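Local coordinates for alkylpurine DNA glycosylase AlkC (PDB 5VHV), which excises alkylated purine bases from DNA by hydrolysing the glycosidic bond, without flipping the damaged nucleotide, to start base excision repair, at a contact of chain A with DNA. Residues are numbered along the deposited sequence; one frame, centred on the assembly and turned at random.

Contact 1: a contact of chain A with DNA. Residues 297-298, 302, 337. With nucleotides of chain B.
OP2 of the DT3 phosphate in chain B is gripped by two bonds, one from the phenol of Tyr337 and one from water 1. Both belong to a phosphate clamp made by loops of the C-terminal strand-rich domain, which is immunoglobulin-like in AlkC. Tyr337 OH donates tip-on to DT3 OP2 at 2.6 Å, its CG set beside the backbone N (chi1 -60°). Water 1 reaches DT3 OP2 at 2.9 Å and is tied in turn to Lys297 NZ at 2.8 Å. The other non-bridging oxygen, DT3 OP1, takes the backbone N-H of Ser298 in a nearly straight bond (2.9 Å, 167° at H). Ser298 N lies over the centre of the Tyr337 ring, 3.4 Å above its plane, so main chain and phenol brace each other while holding opposite oxygens. Replacing Tyr337 by an alanine would probably loosen DT3 OP2 and leave the 297-298 peptide without its flat support. Lys297 bends at chi2 and chi3, which carries CE past DT3 OP1 and swings NZ on to the next phosphate. There Lys297 NZ forms a salt bridge with DC4 OP2 at 2.8 Å, and Lys297 CE also touches DT3 C5' at 3.9 Å.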
loop_
_atom_site.group_PDB
_atom_site.type_symbol
_atom_site.label_atom_id
_atom_site.label_comp_id
_atom_site.label_asym_id
_atom_site.label_seq_id
_atom_site.Cartn_x
_atom_site.Cartn_y
_atom_site.Cartn_z
ATOM N N LYS A 297 22.938 -11.391 -6.075
ATOM C CA LYS A 297 22.605 -10.263 -6.932
ATOM C C LYS A 297 23.709 -10.060 -7.965
ATOM O O LYS A 297 24.722 -10.775 -7.992
ATOM C CB LYS A 297 22.372 -8.991 -6.103
ATOM C CG LYS A 297 21.352 -9.127 -4.970
ATOM C CD LYS A 297 19.970 -9.651 -5.435
ATOM C CE LYS A 297 19.356 -8.812 -6.551
ATOM N NZ LYS A 297 17.889 -9.148 -6.734
ATOM N N SER A 298 23.510 -9.056 -8.820
ATOM C CA SER A 298 24.471 -8.783 -9.883
ATOM C C SER A 298 25.867 -8.589 -9.309
ATOM O O SER A 298 26.866 -9.042 -9.879
ATOM C CB SER A 298 24.051 -7.535 -10.664
ATOM O OG SER A 298 24.952 -7.304 -11.736
ATOM N N GLY A 302 21.804 -9.650 -1.809
ATOM C CA GLY A 302 20.854 -8.739 -1.217
ATOM C C GLY A 302 20.737 -8.981 0.268
ATOM O O GLY A 302 21.143 -10.032 0.765
ATOM N N TYR A 337 20.445 -14.400 -10.184
ATOM C CA TYR A 337 21.825 -14.578 -10.588
ATOM C C TYR A 337 22.315 -15.915 -10.058
ATOM O O TYR A 337 21.905 -16.334 -8.966
ATOM C CB TYR A 337 22.667 -13.435 -10.046
ATOM C CG TYR A 337 22.176 -12.103 -10.569
ATOM C CD1 TYR A 337 21.126 -11.440 -9.957
ATOM C CD2 TYR A 337 22.742 -11.540 -11.703
ATOM C CE1 TYR A 337 20.666 -10.218 -10.447
ATOM C CE2 TYR A 337 22.292 -10.335 -12.203
ATOM C CZ TYR A 337 21.249 -9.677 -11.567
ATOM O OH TYR A 337 20.801 -8.470 -12.062
ATOM P P DG B 2 20.242 -2.397 -15.316
ATOM O OP1 DG B 2 20.891 -3.323 -16.271
ATOM O OP2 DG B 2 18.852 -1.955 -15.556
ATOM O "O5'" DG B 2 20.299 -3.053 -13.862
ATOM C "C5'" DG B 2 21.565 -3.380 -13.296
ATOM C "C4'" DG B 2 21.479 -3.492 -11.787
ATOM O "O4'" DG B 2 21.025 -2.230 -11.227
ATOM C "C3'" DG B 2 20.498 -4.546 -11.273
ATOM O "O3'" DG B 2 21.043 -5.186 -10.142
ATOM C "C2'" DG B 2 19.251 -3.738 -10.943
ATOM C "C1'" DG B 2 19.847 -2.420 -10.474
ATOM N N9 DG B 2 18.994 -1.254 -10.680
ATOM C C8 DG B 2 18.366 -0.876 -11.846
ATOM N N7 DG B 2 17.703 0.244 -11.737
ATOM C C5 DG B 2 17.919 0.637 -10.421
ATOM C C6 DG B 2 17.449 1.770 -9.725
ATOM O O6 DG B 2 16.726 2.684 -10.150
ATOM N N1 DG B 2 17.899 1.785 -8.406
ATOM C C2 DG B 2 18.697 0.819 -7.836
ATOM N N2 DG B 2 19.044 1.004 -6.553
ATOM N N3 DG B 2 19.150 -0.245 -8.487
ATOM C C4 DG B 2 18.721 -0.271 -9.765
ATOM P P DT B 3 20.276 -6.411 -9.439
ATOM O OP1 DT B 3 21.387 -7.131 -8.768
ATOM O OP2 DT B 3 19.357 -7.059 -10.380
ATOM O "O5'" DT B 3 19.333 -5.686 -8.381
ATOM C "C5'" DT B 3 19.926 -5.027 -7.311
ATOM C "C4'" DT B 3 18.898 -4.290 -6.483
ATOM O "O4'" DT B 3 18.309 -3.229 -7.254
ATOM C "C3'" DT B 3 17.713 -5.132 -6.016
ATOM O "O3'" DT B 3 17.941 -5.581 -4.699
ATOM C "C2'" DT B 3 16.502 -4.180 -6.127
ATOM C "C1'" DT B 3 17.125 -2.867 -6.601
ATOM N N1 DT B 3 16.316 -2.057 -7.556
ATOM C C2 DT B 3 15.814 -0.840 -7.140
ATOM O O2 DT B 3 15.930 -0.427 -6.001
ATOM N N3 DT B 3 15.140 -0.140 -8.101
ATOM C C4 DT B 3 14.936 -0.508 -9.412
ATOM O O4 DT B 3 14.314 0.199 -10.196
ATOM C C5 DT B 3 15.511 -1.785 -9.792
ATOM C C7 DT B 3 15.352 -2.299 -11.182
ATOM C C6 DT B 3 16.171 -2.485 -8.857
ATOM P P DC B 4 16.973 -6.662 -4.012
ATOM O OP1 DC B 4 17.780 -7.141 -2.865
ATOM O OP2 DC B 4 16.382 -7.599 -4.997
ATOM O "O5'" DC B 4 15.804 -5.763 -3.417
ATOM C "C5'" DC B 4 16.110 -4.834 -2.380
ATOM C "C4'" DC B 4 14.915 -3.957 -2.093
ATOM O "O4'" DC B 4 14.652 -3.100 -3.225
ATOM C "C3'" DC B 4 13.629 -4.740 -1.838
ATOM O "O3'" DC B 4 13.247 -4.580 -0.483
ATOM C "C2'" DC B 4 12.607 -4.145 -2.818
ATOM C "C1'" DC B 4 13.270 -2.863 -3.278
ATOM N N1 DC B 4 12.909 -2.435 -4.661
ATOM C C2 DC B 4 12.387 -1.155 -4.855
ATOM O O2 DC B 4 12.238 -0.410 -3.877
ATOM N N3 DC B 4 12.079 -0.749 -6.108
ATOM C C4 DC B 4 12.252 -1.577 -7.138
ATOM N N4 DC B 4 11.905 -1.128 -8.353
ATOM C C5 DC B 4 12.785 -2.897 -6.968
ATOM C C6 DC B 4 13.087 -3.287 -5.722
HETATM O O HOH W 1 16.946 -7.913 -9.068
#

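Contact 2: a contact of chain A with DNA. Residues 331-334. With nucleotides of chain B; nucleotides of chain C.
The loop joining strand 319-327 to strand 339-347, in the immunoglobulin-like domain of AlkC, lays residues 331-334 along the backbone of chain C. Main-chain N-H groups lead the contact: Thr333 N donates to DC5 OP2 of chain C at 2.8 Å, with a weak bond from Thr332 N to OP1 of the same phosphate. Thr332 turns its hydroxyl beside the backbone N (chi1 -57°), so Thr332 OG1 donates to DT6 OP2 of chain C at 3.1 Å. The other branch, Thr332 CG2, points to the base side and meets the methyl C7 of DT7 of chain C at 3.7 Å. Thr333 OG1, anti to its backbone N, faces the major-groove edge of DC5 of chain B, whose N4 makes only a weak bond to it. Met331 SD lies alongside the DA4 sugar of chain C, 3.8 Å from DA4 C5'. Arg334 bends at chi3 (-53°) to bring its guanidinium edge-on to DA4 OP1 of chain C; Arg334 NH1 makes the salt bridge at 2.8 Å, almost in plane. NH2 is bonded nearly straight to water 2 (173° at H), which is bonded to DC5 OP2 of chain B. The loop thus bridges both strands across the major groove and holds the DA4, DC5 and DT6 phosphates of chain C, leading up to unpaired DT6.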
loop_
_atom_site.group_PDB
_atom_site.type_symbol
_atom_site.label_atom_id
_atom_site.label_comp_id
_atom_site.label_asym_id
_atom_site.label_seq_id
_atom_site.Cartn_x
_atom_site.Cartn_y
_atom_site.Cartn_z
ATOM N N MET A 331 11.391 -12.065 -12.771
ATOM C CA MET A 331 10.162 -11.328 -12.545
ATOM C C MET A 331 10.481 -9.862 -12.716
ATOM O O MET A 331 11.626 -9.443 -12.537
ATOM C CB MET A 331 9.642 -11.552 -11.125
ATOM C CG MET A 331 9.068 -12.889 -10.936
ATOM S SD MET A 331 8.509 -13.096 -9.280
ATOM C CE MET A 331 9.987 -13.427 -8.375
ATOM N N THR A 332 9.452 -9.067 -13.027
ATOM C CA THR A 332 9.677 -7.633 -13.096
ATOM C C THR A 332 10.381 -7.136 -11.849
ATOM O O THR A 332 11.305 -6.318 -11.930
ATOM C CB THR A 332 8.358 -6.897 -13.285
ATOM O OG1 THR A 332 7.728 -7.384 -14.466
ATOM C CG2 THR A 332 8.609 -5.426 -13.431
ATOM N N THR A 333 9.971 -7.623 -10.691
ATOM C CA THR A 333 10.475 -7.080 -9.442
ATOM C C THR A 333 11.709 -7.800 -8.912
ATOM O O THR A 333 12.227 -7.385 -7.878
ATOM C CB THR A 333 9.381 -7.097 -8.357
ATOM O OG1 THR A 333 9.802 -6.296 -7.230
ATOM C CG2 THR A 333 9.065 -8.523 -7.898
ATOM N N ARG A 334 12.198 -8.848 -9.575
ATOM C CA ARG A 334 13.401 -9.534 -9.084
ATOM C C ARG A 334 14.052 -10.312 -10.218
ATOM O O ARG A 334 13.457 -11.260 -10.742
ATOM C CB ARG A 334 13.062 -10.473 -7.920
ATOM C CG ARG A 334 14.286 -11.040 -7.198
ATOM C CD ARG A 334 13.940 -11.881 -5.951
ATOM N NE ARG A 334 13.090 -11.148 -5.036
ATOM C CZ ARG A 334 11.796 -11.398 -4.806
ATOM N NH1 ARG A 334 11.183 -12.420 -5.371
ATOM N NH2 ARG A 334 11.106 -10.614 -3.988
ATOM P P DC B 5 11.978 -5.346 0.112
ATOM O OP1 DC B 5 12.320 -5.533 1.535
ATOM O OP2 DC B 5 11.592 -6.530 -0.693
ATOM O "O5'" DC B 5 10.815 -4.280 0.003
ATOM C "C5'" DC B 5 10.913 -3.129 0.792
ATOM C "C4'" DC B 5 9.834 -2.156 0.412
ATOM O "O4'" DC B 5 9.978 -1.796 -0.974
ATOM C "C3'" DC B 5 8.432 -2.729 0.577
ATOM O "O3'" DC B 5 7.727 -2.017 1.575
ATOM C "C2'" DC B 5 7.785 -2.612 -0.801
ATOM C "C1'" DC B 5 8.710 -1.672 -1.558
ATOM N N1 DC B 5 8.849 -2.003 -2.985
ATOM C C2 DC B 5 8.494 -1.065 -3.935
ATOM O O2 DC B 5 8.033 0.030 -3.555
ATOM N N3 DC B 5 8.656 -1.374 -5.246
ATOM C C4 DC B 5 9.158 -2.581 -5.592
ATOM N N4 DC B 5 9.319 -2.846 -6.900
ATOM C C5 DC B 5 9.547 -3.533 -4.626
ATOM C C6 DC B 5 9.379 -3.214 -3.349
ATOM P P DA C 4 7.267 -11.576 -4.611
ATOM O OP1 DA C 4 8.366 -12.427 -5.084
ATOM O OP2 DA C 4 7.462 -10.310 -3.875
ATOM O "O5'" DA C 4 6.311 -11.219 -5.822
ATOM C "C5'" DA C 4 5.894 -12.265 -6.694
ATOM C "C4'" DA C 4 5.150 -11.705 -7.898
ATOM O "O4'" DA C 4 3.835 -11.233 -7.498
ATOM C "C3'" DA C 4 5.823 -10.542 -8.582
ATOM O "O3'" DA C 4 5.652 -10.672 -9.994
ATOM C "C2'" DA C 4 5.120 -9.315 -8.001
ATOM C "C1'" DA C 4 3.694 -9.851 -7.802
ATOM N N9 DA C 4 2.948 -9.281 -6.684
ATOM C C8 DA C 4 3.403 -9.069 -5.426
ATOM N N7 DA C 4 2.498 -8.606 -4.611
ATOM C C5 DA C 4 1.348 -8.565 -5.379
ATOM C C6 DA C 4 0.051 -8.160 -5.075
ATOM N N6 DA C 4 -0.293 -7.742 -3.857
ATOM N N1 DA C 4 -0.875 -8.223 -6.047
ATOM C C2 DA C 4 -0.504 -8.676 -7.258
ATOM N N3 DA C 4 0.709 -9.069 -7.667
ATOM C C4 DA C 4 1.596 -8.981 -6.654
ATOM P P DC C 5 6.381 -9.673 -10.991
ATOM O OP1 DC C 5 6.524 -10.391 -12.260
ATOM O OP2 DC C 5 7.429 -8.848 -10.380
ATOM O "O5'" DC C 5 5.306 -8.496 -11.193
ATOM C "C5'" DC C 5 4.054 -8.777 -11.777
ATOM C "C4'" DC C 5 3.134 -7.574 -11.609
ATOM O "O4'" DC C 5 2.798 -7.432 -10.218
ATOM C "C3'" DC C 5 3.758 -6.220 -12.017
ATOM O "O3'" DC C 5 3.098 -5.699 -13.133
ATOM C "C2'" DC C 5 3.575 -5.317 -10.789
ATOM C "C1'" DC C 5 2.503 -6.069 -10.010
ATOM N N1 DC C 5 2.460 -5.820 -8.568
ATOM C C2 DC C 5 1.225 -5.507 -7.972
ATOM O O2 DC C 5 0.196 -5.453 -8.702
ATOM N N3 DC C 5 1.182 -5.276 -6.643
ATOM C C4 DC C 5 2.307 -5.364 -5.913
ATOM N N4 DC C 5 2.231 -5.126 -4.588
ATOM C C5 DC C 5 3.569 -5.688 -6.507
ATOM C C6 DC C 5 3.598 -5.907 -7.822
ATOM P P DT C 6 3.441 -6.210 -14.600
ATOM O OP1 DT C 6 2.634 -7.410 -14.872
ATOM O OP2 DT C 6 4.909 -6.234 -14.728
ATOM O "O5'" DT C 6 2.929 -4.988 -15.501
ATOM C "C5'" DT C 6 2.049 -5.195 -16.586
ATOM C "C4'" DT C 6 0.840 -4.286 -16.478
ATOM O "O4'" DT C 6 -0.118 -4.866 -15.555
ATOM C "C3'" DT C 6 1.122 -2.870 -15.924
ATOM O "O3'" DT C 6 0.371 -1.906 -16.628
ATOM C "C2'" DT C 6 0.657 -2.980 -14.482
ATOM C "C1'" DT C 6 -0.562 -3.849 -14.685
ATOM N N1 DT C 6 -1.138 -4.454 -13.452
ATOM C C2 DT C 6 -2.238 -3.860 -12.882
ATOM O O2 DT C 6 -2.738 -2.839 -13.310
ATOM N N3 DT C 6 -2.730 -4.501 -11.776
ATOM C C4 DT C 6 -2.238 -5.654 -11.196
ATOM O O4 DT C 6 -2.755 -6.159 -10.205
ATOM C C5 DT C 6 -1.097 -6.242 -11.852
ATOM C C7 DT C 6 -0.499 -7.516 -11.313
ATOM C C6 DT C 6 -0.608 -5.626 -12.944
ATOM P P DT C 7 1.118 -0.591 -17.163
ATOM O OP1 DT C 7 0.143 0.217 -17.901
ATOM O OP2 DT C 7 2.327 -1.083 -17.893
ATOM O "O5'" DT C 7 1.633 0.080 -15.851
ATOM C "C5'" DT C 7 0.714 0.730 -15.023
ATOM C "C4'" DT C 7 1.424 1.423 -13.890
ATOM O "O4'" DT C 7 2.016 0.432 -13.018
ATOM C "C3'" DT C 7 2.564 2.370 -14.295
ATOM O "O3'" DT C 7 2.132 3.720 -14.052
ATOM C "C2'" DT C 7 3.760 1.925 -13.409
ATOM C "C1'" DT C 7 3.113 1.014 -12.367
ATOM N N1 DT C 7 3.966 -0.064 -11.869
ATOM C C2 DT C 7 4.171 -0.192 -10.511
ATOM O O2 DT C 7 3.687 0.565 -9.675
ATOM N N3 DT C 7 4.933 -1.273 -10.146
ATOM C C4 DT C 7 5.521 -2.192 -10.981
ATOM O O4 DT C 7 6.215 -3.108 -10.556
ATOM C C5 DT C 7 5.263 -2.004 -12.391
ATOM C C7 DT C 7 5.847 -2.950 -13.396
ATOM C C6 DT C 7 4.504 -0.960 -12.766
HETATM O O HOH W 2 12.247 -8.209 -2.791
#

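Contact 3: a contact of chain A with DNA. Residues 4-6, 45-47, 160. With nucleotides of chain C.
Three pieces of the helical part of AlkC, a member of the HEAT-like-repeat DNA alkylation repair family, meet chain C: the N-terminal 3-10 helix 5-9, the start of helix 46-60, and the loop carrying Trp160 between helices 144-152 and 165-169. At the helix start, DG8 OP1 accepts two bonds, from Ser45 OG at 2.7 Å and from Met47 N at 3.1 Å. Ser45 holds its hydroxyl in the crowded position between N and carbonyl carbon (chi1 74°), and the dipole of helix 46-60 may add to the pull on this phosphate. Val46 N binds water 4, which passes the grip on to DT7 OP1. The same DT7 OP1 receives Lys6 N at 3.0 Å, while Leu5 N donates to the bridging DT6 O3' at 3.1 Å (160° at H). Trp160 enters the minor groove: its indole NE1 donates to DT7 O2 on the sugar edge at 2.8 Å, the acceptor 21° out of the ring plane. One face of the Trp160 indole, toward its rim, lies against the DG8 sugar, with DG8 O4' 3.2 Å above the plane, and Trp160 CZ2 packs on DT7 C1' at 3.7 Å. Leu5 CD2 abuts the indole edge in plane. Trp160 N also reaches DG8 N3 through water 3.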
loop_
_atom_site.group_PDB
_atom_site.type_symbol
_atom_site.label_atom_id
_atom_site.label_comp_id
_atom_site.label_asym_id
_atom_site.label_seq_id
_atom_site.Cartn_x
_atom_site.Cartn_y
_atom_site.Cartn_z
ATOM N N ALA A 4 -2.419 -3.762 -20.678
ATOM C CA ALA A 4 -1.767 -2.936 -19.678
ATOM C C ALA A 4 -2.781 -1.990 -19.031
ATOM O O ALA A 4 -3.801 -1.624 -19.620
ATOM C CB ALA A 4 -0.623 -2.145 -20.311
ATOM N N LEU A 5 -2.491 -1.584 -17.800
ATOM C CA LEU A 5 -3.398 -0.680 -17.110
ATOM C C LEU A 5 -3.604 0.628 -17.874
ATOM O O LEU A 5 -4.689 1.225 -17.802
ATOM C CB LEU A 5 -2.870 -0.385 -15.712
ATOM C CG LEU A 5 -3.809 0.462 -14.847
ATOM C CD1 LEU A 5 -5.156 -0.261 -14.638
ATOM C CD2 LEU A 5 -3.150 0.736 -13.516
ATOM N N LYS A 6 -2.589 1.102 -18.593
ATOM C CA LYS A 6 -2.751 2.376 -19.290
ATOM C C LYS A 6 -3.891 2.328 -20.309
ATOM O O LYS A 6 -4.428 3.379 -20.673
ATOM C CB LYS A 6 -1.448 2.782 -19.973
ATOM C CG LYS A 6 -1.001 1.821 -21.083
ATOM C CD LYS A 6 0.448 2.103 -21.463
ATOM C CE LYS A 6 0.941 1.151 -22.534
ATOM N NZ LYS A 6 2.424 1.191 -22.641
ATOM N N SER A 45 2.057 6.930 -20.011
ATOM C CA SER A 45 1.754 5.944 -18.987
ATOM C C SER A 45 0.364 6.205 -18.414
ATOM O O SER A 45 -0.288 7.214 -18.718
ATOM C CB SER A 45 2.799 6.007 -17.884
ATOM O OG SER A 45 2.579 7.171 -17.086
ATOM N N VAL A 46 -0.102 5.294 -17.564
ATOM C CA VAL A 46 -1.466 5.434 -17.059
ATOM C C VAL A 46 -1.636 6.736 -16.269
ATOM O O VAL A 46 -2.638 7.447 -16.431
ATOM C CB VAL A 46 -1.880 4.197 -16.241
ATOM C CG1 VAL A 46 -1.108 4.096 -14.930
ATOM C CG2 VAL A 46 -3.370 4.260 -15.961
ATOM N N MET A 47 -0.672 7.098 -15.426
ATOM C CA MET A 47 -0.863 8.326 -14.659
ATOM C C MET A 47 -0.605 9.588 -15.492
ATOM O O MET A 47 -1.177 10.640 -15.183
ATOM C CB MET A 47 0.011 8.327 -13.410
ATOM C CG MET A 47 -0.398 7.246 -12.356
ATOM S SD MET A 47 -2.112 7.438 -11.760
ATOM C CE MET A 47 -1.856 8.588 -10.445
ATOM N N TRP A 160 2.884 5.635 -5.675
ATOM C CA TRP A 160 2.510 6.436 -6.847
ATOM C C TRP A 160 2.404 7.926 -6.538
ATOM O O TRP A 160 1.876 8.686 -7.361
ATOM C CB TRP A 160 1.206 5.949 -7.485
ATOM C CG TRP A 160 1.279 4.607 -8.130
ATOM C CD1 TRP A 160 2.211 3.621 -7.901
ATOM C CD2 TRP A 160 0.388 4.097 -9.133
ATOM N NE1 TRP A 160 1.929 2.518 -8.690
ATOM C CE2 TRP A 160 0.822 2.786 -9.454
ATOM C CE3 TRP A 160 -0.750 4.610 -9.776
ATOM C CZ2 TRP A 160 0.174 2.000 -10.397
ATOM C CZ3 TRP A 160 -1.399 3.821 -10.715
ATOM C CH2 TRP A 160 -0.933 2.530 -11.017
ATOM P P DT C 6 3.441 -6.210 -14.600
ATOM O OP1 DT C 6 2.634 -7.410 -14.872
ATOM O OP2 DT C 6 4.909 -6.234 -14.728
ATOM O "O5'" DT C 6 2.929 -4.988 -15.501
ATOM C "C5'" DT C 6 2.049 -5.195 -16.586
ATOM C "C4'" DT C 6 0.840 -4.286 -16.478
ATOM O "O4'" DT C 6 -0.118 -4.866 -15.555
ATOM C "C3'" DT C 6 1.122 -2.870 -15.924
ATOM O "O3'" DT C 6 0.371 -1.906 -16.628
ATOM C "C2'" DT C 6 0.657 -2.980 -14.482
ATOM C "C1'" DT C 6 -0.562 -3.849 -14.685
ATOM N N1 DT C 6 -1.138 -4.454 -13.452
ATOM C C2 DT C 6 -2.238 -3.860 -12.882
ATOM O O2 DT C 6 -2.738 -2.839 -13.310
ATOM N N3 DT C 6 -2.730 -4.501 -11.776
ATOM C C4 DT C 6 -2.238 -5.654 -11.196
ATOM O O4 DT C 6 -2.755 -6.159 -10.205
ATOM C C5 DT C 6 -1.097 -6.242 -11.852
ATOM C C7 DT C 6 -0.499 -7.516 -11.313
ATOM C C6 DT C 6 -0.608 -5.626 -12.944
ATOM P P DT C 7 1.118 -0.591 -17.163
ATOM O OP1 DT C 7 0.143 0.217 -17.901
ATOM O OP2 DT C 7 2.327 -1.083 -17.893
ATOM O "O5'" DT C 7 1.633 0.080 -15.851
ATOM C "C5'" DT C 7 0.714 0.730 -15.023
ATOM C "C4'" DT C 7 1.424 1.423 -13.890
ATOM O "O4'" DT C 7 2.016 0.432 -13.018
ATOM C "C3'" DT C 7 2.564 2.370 -14.295
ATOM O "O3'" DT C 7 2.132 3.720 -14.052
ATOM C "C2'" DT C 7 3.760 1.925 -13.409
ATOM C "C1'" DT C 7 3.113 1.014 -12.367
ATOM N N1 DT C 7 3.966 -0.064 -11.869
ATOM C C2 DT C 7 4.171 -0.192 -10.511
ATOM O O2 DT C 7 3.687 0.565 -9.675
ATOM N N3 DT C 7 4.933 -1.273 -10.146
ATOM C C4 DT C 7 5.521 -2.192 -10.981
ATOM O O4 DT C 7 6.215 -3.108 -10.556
ATOM C C5 DT C 7 5.263 -2.004 -12.391
ATOM C C7 DT C 7 5.847 -2.950 -13.396
ATOM C C6 DT C 7 4.504 -0.960 -12.766
ATOM P P DG C 8 3.064 4.992 -14.345
ATOM O OP1 DG C 8 2.131 6.096 -14.643
ATOM O OP2 DG C 8 4.145 4.606 -15.282
ATOM O "O5'" DG C 8 3.795 5.241 -12.951
ATOM C "C5'" DG C 8 3.019 5.534 -11.822
ATOM C "C4'" DG C 8 3.880 5.516 -10.590
ATOM O "O4'" DG C 8 4.347 4.171 -10.354
ATOM C "C3'" DG C 8 5.146 6.390 -10.690
ATOM O "O3'" DG C 8 5.079 7.378 -9.722
ATOM C "C2'" DG C 8 6.298 5.405 -10.476
ATOM C "C1'" DG C 8 5.613 4.266 -9.754
ATOM N N9 DG C 8 6.288 2.982 -9.841
ATOM C C8 DG C 8 6.642 2.275 -10.982
ATOM N N7 DG C 8 7.236 1.141 -10.722
ATOM C C5 DG C 8 7.291 1.106 -9.314
ATOM C C6 DG C 8 7.827 0.127 -8.449
ATOM O O6 DG C 8 8.396 -0.935 -8.745
ATOM N N1 DG C 8 7.679 0.491 -7.108
ATOM C C2 DG C 8 7.078 1.646 -6.671
ATOM N N2 DG C 8 7.008 1.815 -5.360
ATOM N N3 DG C 8 6.569 2.574 -7.478
ATOM C C4 DG C 8 6.709 2.228 -8.776
HETATM O O HOH W 3 5.566 4.849 -6.201
HETATM O O HOH W 4 1.278 2.769 -17.708
HETATM O O HOH W 5 3.570 0.385 -20.024
#

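Contact 1 and contact 2 are neighbours, their C-alpha centres about 12 Å apart, and both draw on the loop between strands 319-327 and 339-347: Tyr337 follows Arg334 by three residues. Contact 3 lies on the other arm of the protein, about 18 Å from contact 2 and 29 Å from contact 1. Chain B links contacts 1 and 2, and chain C links contacts 2 and 3, where DT6 and DT7 are touched from both arms. The duplex is thus held between the strand-rich domain and the helical part, a grip likely to stabilise the DNA around unpaired DT6.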